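Local atomic coordinates of DNA double-strand break repair nuclease NurA (Sulfolobus solfataricus, PDB entry 2YGK), a protein that degrades DNA ends as a manganese-dependent nuclease and works with the HerA helicase in the end resection of double-strand break repair. Residues Gly101-Ala104 and Gln105-Ile108; Leu154-Arg158 and Asn159-Asn163; Arg172-Arg175 and Asp176-Leu180; Tyr298-Pro301 and Leu302-Ala305. One frame throughout, in Å; residues are numbered along the deposited sequence.

Contact 1: residues Gly101-Ala104 and Gln105-Ile108; sequences GNDA and QERI
Asp103 and Arg107 meet through the backbone at the start of helix 104-123. The main-chain bonds come first. Asp103 O takes a nearly straight bond from Arg107 N at 2.8 Å, and a weak one from Glu106 N. One residue on, Ile108 N donates to Ala104 O at 3.0 Å. The Asp103 side chain sits at the N-cap position but caps no backbone N.

Water takes up part of the capping. One water accepts from Gln105 N at 3.0 Å and donates to Asn102 O. A second donates to Asn102 O and takes a weak bond from Glu106 N.

The charged groups form another set. Asp103 OD1 and Glu106 OE1 lie 4.3 Å apart, like charges that probably repel. A third water donates to both oxygens, 2.8 Å to Asp103 OD1 and 3.2 Å to Glu106 OE1, and so bridges them. Arg175 of helix 171-193 also lies beside these two acids.

The last group is packing. Arg107 bends at chi3 (-66°), which folds its guanidinium back over the first turn. One face of that group lies over Ala104 CA, 3.9 Å from Arg107 CZ. Phe98 adds a cation-pi contact to the same arginine. Ile108 reaches CG1 to 3.2 Å from Ala104 O, and its side chain packs on strand 70-82. This is a helix N-terminus whose first turn is bridged by water, at the end of the loop that leads from strand 85-98 into helix 104-123.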
loop_
_atom_site.group_PDB
_atom_site.type_symbol
_atom_site.label_atom_id
_atom_site.label_comp_id
_atom_site.label_asym_id
_atom_site.label_seq_id
_atom_site.Cartn_x
_atom_site.Cartn_y
_atom_site.Cartn_z
ATOM N N GLY A 101 12.728 -2.232 -6.653
ATOM C CA GLY A 101 12.222 -3.561 -6.359
ATOM C C GLY A 101 10.770 -3.635 -5.888
ATOM O O GLY A 101 10.194 -2.673 -5.341
ATOM N N ASN A 102 10.203 -4.824 -6.080
ATOM C CA ASN A 102 8.794 -5.113 -5.818
ATOM C C ASN A 102 8.486 -5.265 -4.329
ATOM O O ASN A 102 7.326 -5.112 -3.912
ATOM C CB ASN A 102 8.407 -6.397 -6.575
ATOM C CG ASN A 102 6.909 -6.603 -6.684
ATOM O OD1 ASN A 102 6.121 -5.996 -5.951
ATOM N ND2 ASN A 102 6.504 -7.478 -7.607
ATOM N N ASP A 103 9.504 -5.571 -3.522
ATOM C CA ASP A 103 9.302 -5.757 -2.079
ATOM C C ASP A 103 9.984 -4.667 -1.238
ATOM O O ASP A 103 10.101 -4.793 -0.030
ATOM C CB ASP A 103 9.755 -7.161 -1.675
ATOM C CG ASP A 103 9.112 -8.238 -2.529
ATOM O OD1 ASP A 103 7.865 -8.227 -2.647
ATOM O OD2 ASP A 103 9.848 -9.087 -3.093
ATOM N N ALA A 104 10.372 -3.575 -1.884
ATOM C CA ALA A 104 11.043 -2.454 -1.230
ATOM C C ALA A 104 10.243 -1.846 -0.068
ATOM O O ALA A 104 10.797 -1.594 1.011
ATOM C CB ALA A 104 11.373 -1.386 -2.252
ATOM N N GLN A 105 8.947 -1.622 -0.264
ATOM C CA GLN A 105 8.115 -1.142 0.852
ATOM C C GLN A 105 8.049 -2.143 2.008
ATOM O O GLN A 105 7.952 -1.762 3.161
ATOM C CB GLN A 105 6.691 -0.791 0.388
ATOM C CG GLN A 105 6.645 0.360 -0.634
ATOM C CD GLN A 105 7.075 1.681 -0.044
ATOM O OE1 GLN A 105 6.862 1.951 1.142
ATOM N NE2 GLN A 105 7.673 2.510 -0.859
ATOM N N GLU A 106 8.096 -3.423 1.689
ATOM C CA GLU A 106 8.004 -4.446 2.702
ATOM C C GLU A 106 9.354 -4.562 3.453
ATOM O O GLU A 106 9.392 -4.611 4.702
ATOM C CB GLU A 106 7.583 -5.772 2.063
ATOM C CG GLU A 106 6.821 -6.643 3.041
ATOM C CD GLU A 106 6.846 -8.118 2.711
ATOM O OE1 GLU A 106 6.946 -8.469 1.510
ATOM O OE2 GLU A 106 6.751 -8.917 3.685
ATOM N N ARG A 107 10.463 -4.545 2.707
ATOM C CA ARG A 107 11.752 -4.539 3.366
ATOM C C ARG A 107 11.871 -3.342 4.298
ATOM O O ARG A 107 12.440 -3.466 5.377
ATOM C CB ARG A 107 12.928 -4.538 2.381
ATOM C CG ARG A 107 12.814 -5.587 1.306
ATOM C CD ARG A 107 14.127 -5.978 0.683
ATOM N NE ARG A 107 14.775 -4.910 -0.070
ATOM C CZ ARG A 107 14.358 -4.459 -1.238
ATOM N NH1 ARG A 107 13.258 -4.965 -1.799
ATOM N NH2 ARG A 107 15.037 -3.482 -1.824
ATOM N N ILE A 108 11.377 -2.176 3.878
ATOM C CA ILE A 108 11.527 -0.997 4.701
ATOM C C ILE A 108 10.798 -1.258 6.014
ATOM O O ILE A 108 11.339 -0.997 7.092
ATOM C CB ILE A 108 10.957 0.271 4.071
ATOM C CG1 ILE A 108 11.836 0.746 2.910
ATOM C CG2 ILE A 108 10.870 1.391 5.103
ATOM C CD1 ILE A 108 11.084 1.630 1.903
HETATM O O HOH W 1 7.103 -2.201 -2.600
HETATM O O HOH W 2 6.573 -4.314 -1.040
HETATM O O HOH W 3 5.830 -6.965 -1.105
#

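Contact 2: residues Leu154-Arg158 and Asn159-Asn163; sequences LKLIR and NVDLN
Lys155 O accepts the shortest hydrogen bond of this turn, from Asn159 N at 2.8 Å. Its N-H...O angle is a bent 135°. The Asn159 side chain folds back over the same carbonyl: CG stands beside its own backbone N (chi1 -51°), and the amide carbon CG comes to 3.1 Å from Lys155 O. ND2 is also close to that oxygen, but its angle is too poor for a hydrogen bond.

The chain then leaves the helix at Val160, which has a positive phi of 62°. Two bonds run back into the last turn. Asp161 N donates to Leu156 O at 3.1 Å, nearly straight and in the carbonyl plane. Val160 N reaches Ile157 O, also at 3.1 Å, from above the carbonyl plane.

Beside the first of these bonds, Leu156 and Asp161 cross obliquely. Leu156 CD2 lies 3.3 Å from Asp161 OD2 and 3.7 Å from Asp161 CB. The other oxygen, Asp161 OD1, accepts a weak bond from Gly164 N, so Asp161 is also the N-cap of the next helix. Ile157 turns to the inside, against helix 171-193. The turn is a Schellman motif that ends helix 151-159 and passes almost directly into the N-cap of helix 162-166.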
loop_
_atom_site.group_PDB
_atom_site.type_symbol
_atom_site.label_atom_id
_atom_site.label_comp_id
_atom_site.label_asym_id
_atom_site.label_seq_id
_atom_site.Cartn_x
_atom_site.Cartn_y
_atom_site.Cartn_z
ATOM N N LEU A 154 22.551 -17.481 7.637
ATOM C CA LEU A 154 21.972 -17.858 8.932
ATOM C C LEU A 154 22.753 -17.282 10.118
ATOM O O LEU A 154 22.184 -17.054 11.180
ATOM C CB LEU A 154 21.883 -19.383 9.074
ATOM C CG LEU A 154 20.954 -20.137 8.111
ATOM C CD1 LEU A 154 21.209 -21.632 8.230
ATOM C CD2 LEU A 154 19.482 -19.833 8.355
ATOM N N LYS A 155 24.048 -17.044 9.941
ATOM C CA LYS A 155 24.867 -16.457 11.006
ATOM C C LYS A 155 24.532 -14.988 11.272
ATOM O O LYS A 155 24.495 -14.560 12.430
ATOM C CB LYS A 155 26.368 -16.599 10.688
ATOM C CG LYS A 155 26.933 -17.981 10.941
ATOM C CD LYS A 155 28.391 -18.054 10.522
ATOM C CE LYS A 155 28.878 -19.494 10.412
ATOM N NZ LYS A 155 30.350 -19.567 10.259
ATOM N N LEU A 156 24.318 -14.228 10.195
ATOM C CA LEU A 156 23.870 -12.830 10.267
ATOM C C LEU A 156 22.598 -12.670 11.116
ATOM O O LEU A 156 22.444 -11.695 11.856
ATOM C CB LEU A 156 23.613 -12.300 8.848
ATOM C CG LEU A 156 24.853 -12.089 7.929
ATOM C CD1 LEU A 156 24.374 -11.907 6.457
ATOM C CD2 LEU A 156 25.593 -10.803 8.334
ATOM N N ILE A 157 21.693 -13.631 10.970
ATOM C CA ILE A 157 20.532 -13.756 11.829
ATOM C C ILE A 157 21.002 -13.838 13.275
ATOM O O ILE A 157 20.629 -13.000 14.101
ATOM C CB ILE A 157 19.701 -15.039 11.488
ATOM C CG1 ILE A 157 19.125 -14.974 10.067
ATOM C CG2 ILE A 157 18.590 -15.273 12.499
ATOM C CD1 ILE A 157 18.201 -13.816 9.815
ATOM N N ARG A 158 21.845 -14.835 13.554
ATOM C CA ARG A 158 22.310 -15.150 14.917
ATOM C C ARG A 158 23.075 -14.018 15.603
ATOM O O ARG A 158 23.069 -13.908 16.852
ATOM C CB ARG A 158 23.179 -16.426 14.921
ATOM C CG ARG A 158 22.391 -17.740 14.789
ATOM C CD ARG A 158 23.299 -18.957 14.510
ATOM N NE ARG A 158 22.654 -19.914 13.604
ATOM C CZ ARG A 158 23.227 -21.008 13.102
ATOM N NH1 ARG A 158 24.478 -21.335 13.418
ATOM N NH2 ARG A 158 22.529 -21.791 12.283
ATOM N N ASN A 159 23.733 -13.185 14.795
ATOM C CA ASN A 159 24.552 -12.109 15.331
ATOM C C ASN A 159 23.867 -10.761 15.273
ATOM O O ASN A 159 24.418 -9.770 15.742
ATOM C CB ASN A 159 25.872 -12.061 14.581
ATOM C CG ASN A 159 26.534 -13.413 14.515
ATOM O OD1 ASN A 159 26.562 -14.143 15.505
ATOM N ND2 ASN A 159 27.055 -13.764 13.349
ATOM N N VAL A 160 22.671 -10.738 14.686
ATOM C CA VAL A 160 21.826 -9.548 14.648
ATOM C C VAL A 160 22.521 -8.435 13.890
ATOM O O VAL A 160 22.659 -7.322 14.379
ATOM C CB VAL A 160 21.430 -9.073 16.078
ATOM C CG1 VAL A 160 20.473 -7.888 15.997
ATOM C CG2 VAL A 160 20.815 -10.229 16.889
ATOM N N ASP A 161 22.944 -8.756 12.677
ATOM C CA ASP A 161 23.744 -7.844 11.871
ATOM C C ASP A 161 22.871 -7.162 10.814
ATOM O O ASP A 161 22.776 -7.630 9.672
ATOM C CB ASP A 161 24.897 -8.631 11.228
ATOM C CG ASP A 161 25.963 -7.736 10.586
ATOM O OD1 ASP A 161 25.827 -6.484 10.624
ATOM O OD2 ASP A 161 26.946 -8.304 10.043
ATOM N N LEU A 162 22.224 -6.060 11.195
ATOM C CA LEU A 162 21.374 -5.318 10.251
ATOM C C LEU A 162 22.180 -4.816 9.073
ATOM O O LEU A 162 21.778 -5.017 7.937
ATOM C CB LEU A 162 20.688 -4.125 10.905
ATOM C CG LEU A 162 19.453 -4.423 11.725
ATOM C CD1 LEU A 162 18.901 -3.115 12.230
ATOM C CD2 LEU A 162 18.422 -5.180 10.912
ATOM N N ASN A 163 23.310 -4.163 9.355
ATOM C CA ASN A 163 24.203 -3.655 8.298
ATOM C C ASN A 163 24.563 -4.742 7.285
ATOM O O ASN A 163 24.686 -4.465 6.093
ATOM C CB ASN A 163 25.491 -3.038 8.883
ATOM C CG ASN A 163 25.274 -1.638 9.466
ATOM O OD1 ASN A 163 24.375 -1.420 10.288
ATOM N ND2 ASN A 163 26.114 -0.688 9.053
#

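Contact 3: residues Arg172-Arg175 and Asp176-Leu180; sequences RKMR and DLLML
Arg175 and Asp176 form a salt bridge between neighbours on helix 171-193, within a mostly buried turn that packs against helices 104-123, 151-159 and 162-166. The two side chains lie side by side and point the same way. Asp176 OD1 sits over the centre of one guanidinium face, 3.1 Å from Arg175 CZ and 3.2 Å from Arg175 NH1. The two planes are 56° apart. No N-H points at the oxygen, so the pairing is one of charge, without a hydrogen bond. The bend at chi3 of Arg175 (50°) carries its guanidinium round to that oxygen. Asp103 makes a second, long and weak ion pair with the same arginine. A leucine in place of Arg175 would probably leave the buried Asp176 carboxylate without its countercharge and Asp103 without this weak partner.

On another side of the helix the contact is apolar. Selenomethionine Met174 runs extended, and its CE meets Leu178 CD1 at 3.8 Å. Met174 CG lies 3.9 Å from the same methyl. Both residues also pack on Arg107.

Regular backbone bonds link the turns. Leu177 N donates to Lys173 O at 2.7 Å and Leu178 N to Met174 O at 2.8 Å. Asp176 N to Arg172 O and Met179 N to Arg175 O are each 3.0 Å. These i to i+4 bonds are those of an alpha helix, here one with a charged pair on one side and apolar residues packed against the neighbouring helices.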
loop_
_atom_site.group_PDB
_atom_site.type_symbol
_atom_site.label_atom_id
_atom_site.label_comp_id
_atom_site.label_asym_id
_atom_site.label_seq_id
_atom_site.Cartn_x
_atom_site.Cartn_y
_atom_site.Cartn_z
ATOM N N ARG A 172 14.748 -11.015 -2.955
ATOM C CA ARG A 172 13.862 -11.982 -2.291
ATOM C C ARG A 172 14.524 -12.469 -1.010
ATOM O O ARG A 172 13.868 -12.605 0.028
ATOM C CB ARG A 172 13.533 -13.178 -3.194
ATOM C CG ARG A 172 12.328 -12.971 -4.111
ATOM C CD ARG A 172 11.910 -14.279 -4.800
ATOM N NE ARG A 172 13.056 -15.047 -5.305
ATOM C CZ ARG A 172 13.829 -14.687 -6.324
ATOM N NH1 ARG A 172 13.608 -13.558 -6.988
ATOM N NH2 ARG A 172 14.841 -15.460 -6.680
ATOM N N LYS A 173 15.832 -12.712 -1.110
ATOM C CA LYS A 173 16.639 -13.088 0.036
ATOM C C LYS A 173 16.695 -12.009 1.108
ATOM O O LYS A 173 16.722 -12.348 2.275
ATOM C CB LYS A 173 18.054 -13.485 -0.389
ATOM C CG LYS A 173 18.132 -14.907 -0.921
ATOM C CD LYS A 173 19.560 -15.318 -1.238
ATOM C CE LYS A 173 19.580 -16.727 -1.775
ATOM N NZ LYS A 173 20.954 -17.196 -2.067
HETATM N N MSE A 174 16.723 -10.727 0.741
HETATM C CA MSE A 174 16.728 -9.680 1.770
HETATM C C MSE A 174 15.383 -9.627 2.565
HETATM O O MSE A 174 15.367 -9.682 3.800
HETATM C CB MSE A 174 17.085 -8.293 1.232
HETATM C CG MSE A 174 17.177 -7.302 2.400
HETATM SE SE MSE A 174 17.493 -5.463 2.023
HETATM C CE MSE A 174 17.935 -4.747 3.726
ATOM N N ARG A 175 14.270 -9.526 1.847
ATOM C CA ARG A 175 12.982 -9.585 2.491
ATOM C C ARG A 175 12.949 -10.804 3.401
ATOM O O ARG A 175 12.558 -10.688 4.549
ATOM C CB ARG A 175 11.843 -9.639 1.484
ATOM C CG ARG A 175 10.505 -10.131 2.077
ATOM C CD ARG A 175 9.498 -10.467 0.994
ATOM N NE ARG A 175 10.110 -11.340 -0.013
ATOM C CZ ARG A 175 9.712 -12.572 -0.317
ATOM N NH1 ARG A 175 8.645 -13.114 0.266
ATOM N NH2 ARG A 175 10.380 -13.260 -1.239
ATOM N N ASP A 176 13.369 -11.956 2.888
ATOM C CA ASP A 176 13.265 -13.214 3.631
ATOM C C ASP A 176 14.222 -13.278 4.822
ATOM O O ASP A 176 13.832 -13.728 5.898
ATOM C CB ASP A 176 13.436 -14.430 2.707
ATOM C CG ASP A 176 12.159 -14.763 1.938
ATOM O OD1 ASP A 176 11.177 -13.985 2.012
ATOM O OD2 ASP A 176 12.121 -15.820 1.278
ATOM N N LEU A 177 15.451 -12.804 4.651
ATOM C CA LEU A 177 16.345 -12.658 5.793
ATOM C C LEU A 177 15.794 -11.737 6.864
ATOM O O LEU A 177 15.949 -12.013 8.040
ATOM C CB LEU A 177 17.703 -12.128 5.378
ATOM C CG LEU A 177 18.722 -13.145 4.924
ATOM C CD1 LEU A 177 20.053 -12.397 4.712
ATOM C CD2 LEU A 177 18.876 -14.318 5.909
ATOM N N LEU A 178 15.178 -10.627 6.469
ATOM C CA LEU A 178 14.596 -9.700 7.453
ATOM C C LEU A 178 13.424 -10.333 8.200
ATOM O O LEU A 178 13.281 -10.134 9.381
ATOM C CB LEU A 178 14.190 -8.381 6.808
ATOM C CG LEU A 178 15.350 -7.425 6.504
ATOM C CD1 LEU A 178 15.000 -6.333 5.451
ATOM C CD2 LEU A 178 15.844 -6.804 7.781
HETATM N N MSE A 179 12.605 -11.107 7.500
HETATM C CA MSE A 179 11.519 -11.835 8.134
HETATM C C MSE A 179 12.065 -12.758 9.217
HETATM O O MSE A 179 11.583 -12.749 10.354
HETATM C CB MSE A 179 10.749 -12.645 7.096
HETATM C CG MSE A 179 9.885 -11.789 6.207
HETATM SE SE MSE A 179 8.940 -12.814 4.878
HETATM C CE MSE A 179 7.699 -13.747 6.074
ATOM N N LEU A 180 13.078 -13.545 8.865
ATOM C CA LEU A 180 13.735 -14.428 9.831
ATOM C C LEU A 180 14.242 -13.665 11.054
ATOM O O LEU A 180 13.950 -14.038 12.191
ATOM C CB LEU A 180 14.900 -15.186 9.190
ATOM C CG LEU A 180 14.676 -16.661 8.847
ATOM C CD1 LEU A 180 15.989 -17.283 8.391
ATOM C CD2 LEU A 180 14.119 -17.457 10.030
#

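Contact 4: residues Tyr298-Pro301 and Leu302-Ala305; sequences YPFP and LLKA
Tyr298 holds CG anti to its N (chi1 -168°), which brings the phenol to Leu302 and Leu303 in the first helical turn. Phe300 makes the same choice (chi1 -171°), and its ring reaches Lys304 one turn on.

Tyr298 and Leu302 cross at about a right angle. Tyr298 CE2 touches Leu302 CB at 3.6 Å, and the hydroxyl oxygen Tyr298 OH lies 3.5 Å from Leu302 CD1. Leu303 N stands at the ring edge, near its plane, 3.7 Å from Tyr298 CE2. Pro299 CD covers one face of the ring, offset toward the rim. Outside the segments, Tyr298 makes a cation-pi contact with Lys202 and touches Asp133, a manganese ligand. A serine at Tyr298 would probably open a gap beside Leu302 and leave Lys202 without its aromatic partner.

The segments form a strand-to-helix junction in the NurA domain, which belongs to the RNase H clan. Strand 298-299 passes straight into helix 300-309, with Pro299 at the N-cap position. Pro299 O accepts a nearly straight bond from Leu303 N at 3.3 Å and a weak one from Leu302 N. Lys304 N donates to Phe300 O at 2.9 Å, and Ala305 N to Pro301 O at 3.0 Å.

Lys304 CB lies over one face of the Phe300 ring, toward its rim, 4.1 Å from Phe300 CE2. The amine end of the lysine leads on to a salt bridge with Asp308. Ala305 packs on Asp58, the other manganese ligand.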
loop_
_atom_site.group_PDB
_atom_site.type_symbol
_atom_site.label_atom_id
_atom_site.label_comp_id
_atom_site.label_asym_id
_atom_site.label_seq_id
_atom_site.Cartn_x
_atom_site.Cartn_y
_atom_site.Cartn_z
ATOM N N TYR A 298 -6.290 4.769 25.916
ATOM C CA TYR A 298 -5.064 4.224 25.321
ATOM C C TYR A 298 -3.769 4.622 26.049
ATOM O O TYR A 298 -3.600 5.783 26.442
ATOM C CB TYR A 298 -4.968 4.711 23.874
ATOM C CG TYR A 298 -3.919 4.033 23.026
ATOM C CD1 TYR A 298 -4.150 2.789 22.501
ATOM C CD2 TYR A 298 -2.686 4.643 22.773
ATOM C CE1 TYR A 298 -3.184 2.146 21.699
ATOM C CE2 TYR A 298 -1.717 4.020 21.991
ATOM C CZ TYR A 298 -1.977 2.762 21.450
ATOM O OH TYR A 298 -1.060 2.114 20.630
ATOM N N PRO A 299 -2.802 3.684 26.138
ATOM C CA PRO A 299 -1.610 3.966 26.972
ATOM C C PRO A 299 -0.771 5.070 26.394
ATOM O O PRO A 299 -0.316 4.946 25.272
ATOM C CB PRO A 299 -0.835 2.626 27.006
ATOM C CG PRO A 299 -1.829 1.617 26.561
ATOM C CD PRO A 299 -2.727 2.334 25.553
ATOM N N PHE A 300 -0.567 6.139 27.173
ATOM C CA PHE A 300 0.167 7.278 26.698
ATOM C C PHE A 300 1.577 6.939 26.240
ATOM O O PHE A 300 2.014 7.472 25.237
ATOM C CB PHE A 300 0.207 8.429 27.703
ATOM C CG PHE A 300 0.781 9.683 27.107
ATOM C CD1 PHE A 300 0.138 10.307 26.062
ATOM C CD2 PHE A 300 2.005 10.170 27.502
ATOM C CE1 PHE A 300 0.669 11.411 25.468
ATOM C CE2 PHE A 300 2.540 11.305 26.929
ATOM C CZ PHE A 300 1.879 11.922 25.907
ATOM N N PRO A 301 2.306 6.072 26.967
ATOM C CA PRO A 301 3.638 5.705 26.519
ATOM C C PRO A 301 3.710 5.277 25.050
ATOM O O PRO A 301 4.635 5.652 24.335
ATOM C CB PRO A 301 3.967 4.540 27.453
ATOM C CG PRO A 301 3.410 4.999 28.743
ATOM C CD PRO A 301 2.072 5.586 28.342
ATOM N N LEU A 302 2.738 4.497 24.597
ATOM C CA LEU A 302 2.690 4.157 23.200
ATOM C C LEU A 302 2.355 5.371 22.340
ATOM O O LEU A 302 3.049 5.668 21.378
ATOM C CB LEU A 302 1.650 3.084 22.961
ATOM C CG LEU A 302 2.187 1.691 23.208
ATOM C CD1 LEU A 302 1.095 0.672 22.954
ATOM C CD2 LEU A 302 3.364 1.437 22.293
ATOM N N LEU A 303 1.272 6.063 22.647
ATOM C CA LEU A 303 0.917 7.231 21.845
ATOM C C LEU A 303 2.117 8.152 21.640
ATOM O O LEU A 303 2.282 8.720 20.578
ATOM C CB LEU A 303 -0.248 7.997 22.461
ATOM C CG LEU A 303 -0.694 9.243 21.681
ATOM C CD1 LEU A 303 -0.988 8.905 20.223
ATOM C CD2 LEU A 303 -1.920 9.948 22.335
ATOM N N LYS A 304 2.951 8.276 22.653
ATOM C CA LYS A 304 4.082 9.173 22.610
ATOM C C LYS A 304 5.127 8.586 21.727
ATOM O O LYS A 304 5.664 9.267 20.865
ATOM C CB LYS A 304 4.694 9.405 24.000
ATOM C CG LYS A 304 5.872 10.381 23.960
ATOM C CD LYS A 304 6.734 10.272 25.247
ATOM C CE LYS A 304 8.072 11.060 25.120
ATOM N NZ LYS A 304 7.999 12.344 24.394
ATOM N N ALA A 305 5.427 7.322 21.948
ATOM C CA ALA A 305 6.399 6.638 21.113
ATOM C C ALA A 305 5.991 6.811 19.662
ATOM O O ALA A 305 6.809 7.162 18.808
ATOM C CB ALA A 305 6.478 5.183 21.471
#

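Overall arrangement
Along the chain the contacts come in the order 1, 2, 3, 4, all within the NurA domain. Contacts 1, 2 and 3 form one helical cluster. The centres of contacts 1 and 3 are about 10 Å apart, and helices 104-123 and 171-193 touch there, with Arg107 against Met174 and Glu106 against Arg175. Contact 2 lies about 11 Å from contact 3, centre to centre, and joins it through Ile157 on Leu177 and Leu180. Contact 4 stands apart, its centre 28 to 30 Å from the others. It lies on the opposite side of the chain's centre from contacts 1 and 3. Its helix packs on central-sheet strands carrying the manganese ligands, whereas contacts 2 and 3 lie away from that site.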